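PDB 3TC9: hypothetical hydrolase from Bacteroides thetaiotaomicron, which is of unknown function but, with an immunoglobulin-like IPT/TIG domain joined to a six-bladed beta-propeller, probably serves as an auxiliary nutrient-binding protein. Local coordinates for residues Q226-G238 with G270-N282. Numbering follows the deposited sequence. Where two conformers were deposited one is given.
Sequences QNCNGAETHPING and GWEFHIQFHPSGN. With EDO (1,2-ethanediol), chain T.
Strands 231-233 and 273-277, the first strands of two successive four-stranded antiparallel sheets, run nearly parallel, 6.3 Å apart at an angle of 15°, as innermost strands of adjacent propeller blades do. No direct backbone hydrogen bond joins them; instead a water donates to both Gly-230 O and Phe-273 O. Glu-232 reaches across by a bend at chi2, its CB and CG passing over Ile-275 O, and OE2 takes the amide N of Phe-277 on its anti lone pair at 3.0 Å, almost straight at 173°. At the other end Asn-229 OD1 receives a weak, 3.4 Å bond from Phe-273 N; Asn-243 also binds this oxygen, while Glu-272, whose CG lies against the amide, pairs with Arg-182. The Phe-277 ring takes the edge of His-234 on its face, a T-shaped stack with centroids 4.8 Å apart and the rings nearly perpendicular, and Pro-235 CD packs on Phe-277 CB. With CG anti to the backbone N (chi1 -173°), His-234 carries its imidazole past Phe-277, and its NE2-H is given to Gly-281 O (2.8 Å), in the carbonyl plane, while its ND1 accepts Asn-237 N in the ring plane at 2.9 Å. A leucine in place of the histidine would probably leave Gly-281 O and Asn-237 N without their shared partner, and the polar tie between the two turns would be lost. Gly-281 closes a type I turn from His-278, and a CB there would clash with His-234 NE2. With both nitrogens of His-234 engaged, the tautomer is probably fixed with the proton on NE2, and the turns ending the two inner strands are tied together.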
loop_
_atom_site.group_PDB
_atom_site.type_symbol
_atom_site.label_atom_id
_atom_site.label_comp_id
_atom_site.label_asym_id
_atom_site.label_seq_id
_atom_site.Cartn_x
_atom_site.Cartn_y
_atom_site.Cartn_z
ATOM N N GLN B 226 -8.473 10.670 40.508
ATOM C CA GLN B 226 -8.689 9.253 40.798
ATOM C C GLN B 226 -9.275 8.490 39.596
ATOM O O GLN B 226 -9.931 9.068 38.722
ATOM C CB GLN B 226 -9.595 9.068 42.028
ATOM C CG GLN B 226 -10.988 9.678 41.866
ATOM C CD GLN B 226 -11.881 9.452 43.055
ATOM O OE1 GLN B 226 -11.731 8.487 43.832
ATOM N NE2 GLN B 226 -12.871 10.316 43.184
ATOM N N ASN B 227 -8.983 7.183 39.576
ATOM C CA ASN B 227 -9.454 6.117 38.695
ATOM C C ASN B 227 -9.454 6.493 37.195
ATOM O O ASN B 227 -10.449 6.322 36.478
ATOM C CB ASN B 227 -10.846 5.649 39.175
ATOM C CG ASN B 227 -10.847 5.237 40.641
ATOM O OD1 ASN B 227 -10.024 4.438 41.107
ATOM N ND2 ASN B 227 -11.736 5.812 41.411
ATOM N N CYS B 228 -8.302 6.959 36.729
ATOM C CA CYS B 228 -8.089 7.303 35.337
ATOM C C CYS B 228 -7.611 6.048 34.608
ATOM O O CYS B 228 -6.603 5.457 35.002
ATOM C CB CYS B 228 -7.087 8.443 35.225
ATOM S SG CYS B 228 -6.832 9.035 33.542
ATOM N N ASN B 229 -8.331 5.636 33.547
ATOM C CA ASN B 229 -8.009 4.406 32.809
ATOM C C ASN B 229 -7.241 4.671 31.515
ATOM O O ASN B 229 -7.036 3.759 30.720
ATOM C CB ASN B 229 -9.293 3.617 32.502
ATOM C CG ASN B 229 -10.278 3.607 33.643
ATOM O OD1 ASN B 229 -11.363 4.145 33.525
ATOM N ND2 ASN B 229 -9.884 3.093 34.797
ATOM N N GLY B 230 -6.786 5.895 31.323
ATOM C CA GLY B 230 -6.014 6.236 30.145
ATOM C C GLY B 230 -6.171 7.667 29.712
ATOM O O GLY B 230 -7.181 8.310 30.006
ATOM N N ALA B 231 -5.155 8.163 29.000
ATOM C CA ALA B 231 -5.131 9.507 28.444
ATOM C C ALA B 231 -4.637 9.433 27.000
ATOM O O ALA B 231 -4.001 8.442 26.609
ATOM C CB ALA B 231 -4.254 10.428 29.281
ATOM N N GLU B 232 -4.970 10.446 26.189
ATOM C CA GLU B 232 -4.621 10.481 24.772
ATOM C C GLU B 232 -4.605 11.927 24.285
ATOM O O GLU B 232 -5.503 12.689 24.625
ATOM C CB GLU B 232 -5.641 9.632 23.979
ATOM C CG GLU B 232 -5.663 9.790 22.467
ATOM C CD GLU B 232 -4.589 9.105 21.642
ATOM O OE1 GLU B 232 -3.389 9.243 21.982
ATOM O OE2 GLU B 232 -4.950 8.530 20.586
ATOM N N THR B 233 -3.587 12.296 23.495
ATOM C CA THR B 233 -3.484 13.631 22.919
ATOM C C THR B 233 -4.126 13.664 21.536
ATOM O O THR B 233 -4.143 12.636 20.857
ATOM C CB THR B 233 -2.016 14.077 22.836
ATOM O OG1 THR B 233 -1.248 13.037 22.233
ATOM C CG2 THR B 233 -1.436 14.457 24.179
ATOM N N HIS B 234 -4.636 14.840 21.105
ATOM C CA HIS B 234 -5.178 15.021 19.752
ATOM C C HIS B 234 -3.982 15.049 18.777
ATOM O O HIS B 234 -3.013 15.771 19.043
ATOM C CB HIS B 234 -6.061 16.272 19.632
ATOM C CG HIS B 234 -6.748 16.360 18.305
ATOM N ND1 HIS B 234 -6.175 17.022 17.240
ATOM C CD2 HIS B 234 -7.901 15.794 17.891
ATOM C CE1 HIS B 234 -7.008 16.873 16.227
ATOM N NE2 HIS B 234 -8.065 16.147 16.572
ATOM N N PRO B 235 -3.977 14.246 17.683
ATOM C CA PRO B 235 -2.768 14.182 16.842
ATOM C C PRO B 235 -2.443 15.449 16.049
ATOM O O PRO B 235 -1.301 15.569 15.575
ATOM C CB PRO B 235 -3.036 12.984 15.911
ATOM C CG PRO B 235 -4.518 12.851 15.868
ATOM C CD PRO B 235 -5.004 13.275 17.229
ATOM N N ILE B 236 -3.389 16.404 15.933
ATOM C CA ILE B 236 -3.142 17.633 15.188
ATOM C C ILE B 236 -3.057 18.849 16.143
ATOM O O ILE B 236 -2.116 19.647 16.022
ATOM C CB ILE B 236 -4.216 17.833 14.071
ATOM C CG1 ILE B 236 -4.437 16.560 13.192
ATOM C CG2 ILE B 236 -4.019 19.140 13.240
ATOM C CD1 ILE B 236 -3.275 16.062 12.304
ATOM N N ASN B 237 -4.027 19.005 17.061
ATOM C CA ASN B 237 -4.084 20.164 17.962
ATOM C C ASN B 237 -3.330 19.962 19.308
ATOM O O ASN B 237 -3.103 20.939 20.019
ATOM C CB ASN B 237 -5.536 20.592 18.196
ATOM C CG ASN B 237 -6.242 21.139 16.962
ATOM O OD1 ASN B 237 -5.631 21.733 16.066
ATOM N ND2 ASN B 237 -7.550 20.957 16.882
ATOM N N GLY B 238 -2.931 18.734 19.624
ATOM C CA GLY B 238 -2.117 18.432 20.798
ATOM C C GLY B 238 -2.701 18.445 22.200
ATOM O O GLY B 238 -1.958 18.165 23.142
ATOM N N GLY B 270 -19.010 3.770 37.089
ATOM C CA GLY B 270 -18.055 2.679 36.922
ATOM C C GLY B 270 -17.821 2.307 35.477
ATOM O O GLY B 270 -18.024 1.155 35.094
ATOM N N TRP B 271 -17.432 3.295 34.663
ATOM C CA TRP B 271 -17.167 3.156 33.231
ATOM C C TRP B 271 -15.656 3.246 32.982
ATOM O O TRP B 271 -15.064 4.326 33.050
ATOM C CB TRP B 271 -17.940 4.227 32.433
ATOM C CG TRP B 271 -18.909 3.696 31.420
ATOM C CD1 TRP B 271 -18.898 3.941 30.078
ATOM C CD2 TRP B 271 -20.069 2.885 31.671
ATOM N NE1 TRP B 271 -19.979 3.334 29.475
ATOM C CE2 TRP B 271 -20.709 2.672 30.428
ATOM C CE3 TRP B 271 -20.637 2.317 32.831
ATOM C CZ2 TRP B 271 -21.889 1.920 30.311
ATOM C CZ3 TRP B 271 -21.805 1.570 32.714
ATOM C CH2 TRP B 271 -22.420 1.380 31.469
ATOM N N GLU B 272 -15.040 2.083 32.766
ATOM C CA GLU B 272 -13.613 1.932 32.512
ATOM C C GLU B 272 -13.373 2.021 31.023
ATOM O O GLU B 272 -13.811 1.132 30.287
ATOM C CB GLU B 272 -13.095 0.598 33.087
ATOM C CG GLU B 272 -11.612 0.348 32.846
ATOM C CD GLU B 272 -11.068 -1.001 33.285
ATOM O OE1 GLU B 272 -11.873 -1.914 33.583
ATOM O OE2 GLU B 272 -9.827 -1.155 33.309
ATOM N N PHE B 273 -12.722 3.111 30.558
ATOM C CA PHE B 273 -12.494 3.253 29.120
ATOM C C PHE B 273 -11.238 4.052 28.745
ATOM O O PHE B 273 -10.739 4.848 29.543
ATOM C CB PHE B 273 -13.726 3.898 28.421
ATOM C CG PHE B 273 -14.098 5.302 28.845
ATOM C CD1 PHE B 273 -13.557 6.413 28.193
ATOM C CD2 PHE B 273 -15.019 5.517 29.870
ATOM C CE1 PHE B 273 -13.915 7.721 28.577
ATOM C CE2 PHE B 273 -15.363 6.821 30.268
ATOM C CZ PHE B 273 -14.824 7.915 29.606
ATOM N N HIS B 274 -10.756 3.820 27.491
ATOM C CA HIS B 274 -9.669 4.607 26.942
ATOM C C HIS B 274 -10.179 5.269 25.645
ATOM O O HIS B 274 -11.234 4.894 25.115
ATOM C CB HIS B 274 -8.356 3.809 26.764
ATOM C CG HIS B 274 -8.462 2.592 25.908
ATOM N ND1 HIS B 274 -8.368 2.672 24.533
ATOM C CD2 HIS B 274 -8.618 1.300 26.262
ATOM C CE1 HIS B 274 -8.480 1.431 24.094
ATOM N NE2 HIS B 274 -8.645 0.573 25.097
ATOM N N ILE B 275 -9.465 6.318 25.206
ATOM C CA ILE B 275 -9.760 7.148 24.035
ATOM C C ILE B 275 -8.590 6.958 23.062
ATOM O O ILE B 275 -7.430 7.038 23.468
ATOM C CB ILE B 275 -9.950 8.650 24.435
ATOM C CG1 ILE B 275 -11.060 8.829 25.506
ATOM C CG2 ILE B 275 -10.187 9.549 23.185
ATOM C CD1 ILE B 275 -10.994 10.151 26.327
ATOM N N GLN B 276 -8.893 6.650 21.813
ATOM C CA GLN B 276 -7.915 6.449 20.771
ATOM C C GLN B 276 -8.357 7.196 19.540
ATOM O O GLN B 276 -9.405 6.881 18.972
ATOM C CB GLN B 276 -7.724 4.966 20.483
ATOM C CG GLN B 276 -7.104 4.223 21.651
ATOM C CD GLN B 276 -6.416 2.984 21.228
ATOM O OE1 GLN B 276 -6.839 1.874 21.555
ATOM N NE2 GLN B 276 -5.336 3.155 20.503
ATOM N N PHE B 277 -7.551 8.189 19.134
ATOM C CA PHE B 277 -7.822 9.019 17.972
ATOM C C PHE B 277 -7.406 8.371 16.684
ATOM O O PHE B 277 -6.302 7.817 16.588
ATOM C CB PHE B 277 -7.085 10.368 18.066
ATOM C CG PHE B 277 -7.777 11.417 18.882
ATOM C CD1 PHE B 277 -8.866 12.115 18.369
ATOM C CD2 PHE B 277 -7.324 11.740 20.154
ATOM C CE1 PHE B 277 -9.509 13.090 19.134
ATOM C CE2 PHE B 277 -7.968 12.713 20.920
ATOM C CZ PHE B 277 -9.055 13.380 20.407
ATOM N N HIS B 278 -8.242 8.566 15.647
ATOM C CA HIS B 278 -7.938 8.180 14.281
ATOM C C HIS B 278 -6.751 9.072 13.821
ATOM O O HIS B 278 -6.701 10.235 14.250
ATOM C CB HIS B 278 -9.202 8.384 13.430
ATOM C CG HIS B 278 -9.051 8.038 11.989
ATOM N ND1 HIS B 278 -8.523 8.933 11.082
ATOM C CD2 HIS B 278 -9.406 6.908 11.337
ATOM C CE1 HIS B 278 -8.530 8.302 9.923
ATOM N NE2 HIS B 278 -9.065 7.085 10.027
ATOM N N PRO B 279 -5.806 8.574 12.966
ATOM C CA PRO B 279 -4.642 9.402 12.545
ATOM C C PRO B 279 -4.951 10.807 11.976
ATOM O O PRO B 279 -4.103 11.709 12.101
ATOM C CB PRO B 279 -3.975 8.542 11.475
ATOM C CG PRO B 279 -4.361 7.148 11.828
ATOM C CD PRO B 279 -5.719 7.206 12.403
ATOM N N SER B 280 -6.150 11.007 11.370
ATOM C CA SER B 280 -6.601 12.316 10.841
ATOM C C SER B 280 -6.970 13.280 11.979
ATOM O O SER B 280 -6.961 14.501 11.793
ATOM C CB SER B 280 -7.825 12.115 9.958
ATOM O OG SER B 280 -8.901 11.623 10.744
ATOM N N GLY B 281 -7.365 12.704 13.118
ATOM C CA GLY B 281 -7.836 13.445 14.277
ATOM C C GLY B 281 -9.284 13.872 14.134
ATOM O O GLY B 281 -9.768 14.682 14.930
ATOM N N ASN B 282 -10.007 13.314 13.126
ATOM C CA ASN B 282 -11.419 13.655 12.855
ATOM C C ASN B 282 -12.387 13.041 13.861
ATOM O O ASN B 282 -13.516 13.510 13.979
ATOM C CB ASN B 282 -11.824 13.240 11.432
ATOM C CG ASN B 282 -11.264 14.154 10.362
ATOM O OD1 ASN B 282 -10.929 15.313 10.610
ATOM N ND2 ASN B 282 -11.148 13.658 9.141
HETATM C C1 EDO T . -12.213 9.731 8.689
HETATM O O1 EDO T . -11.031 10.512 8.471
HETATM C C2 EDO T . -13.392 10.639 9.036
HETATM O O2 EDO T . -14.614 9.883 8.963
HETATM O O HOH W 1 -9.549 7.374 29.064
HETATM O O HOH W 2 -4.323 5.809 18.613
#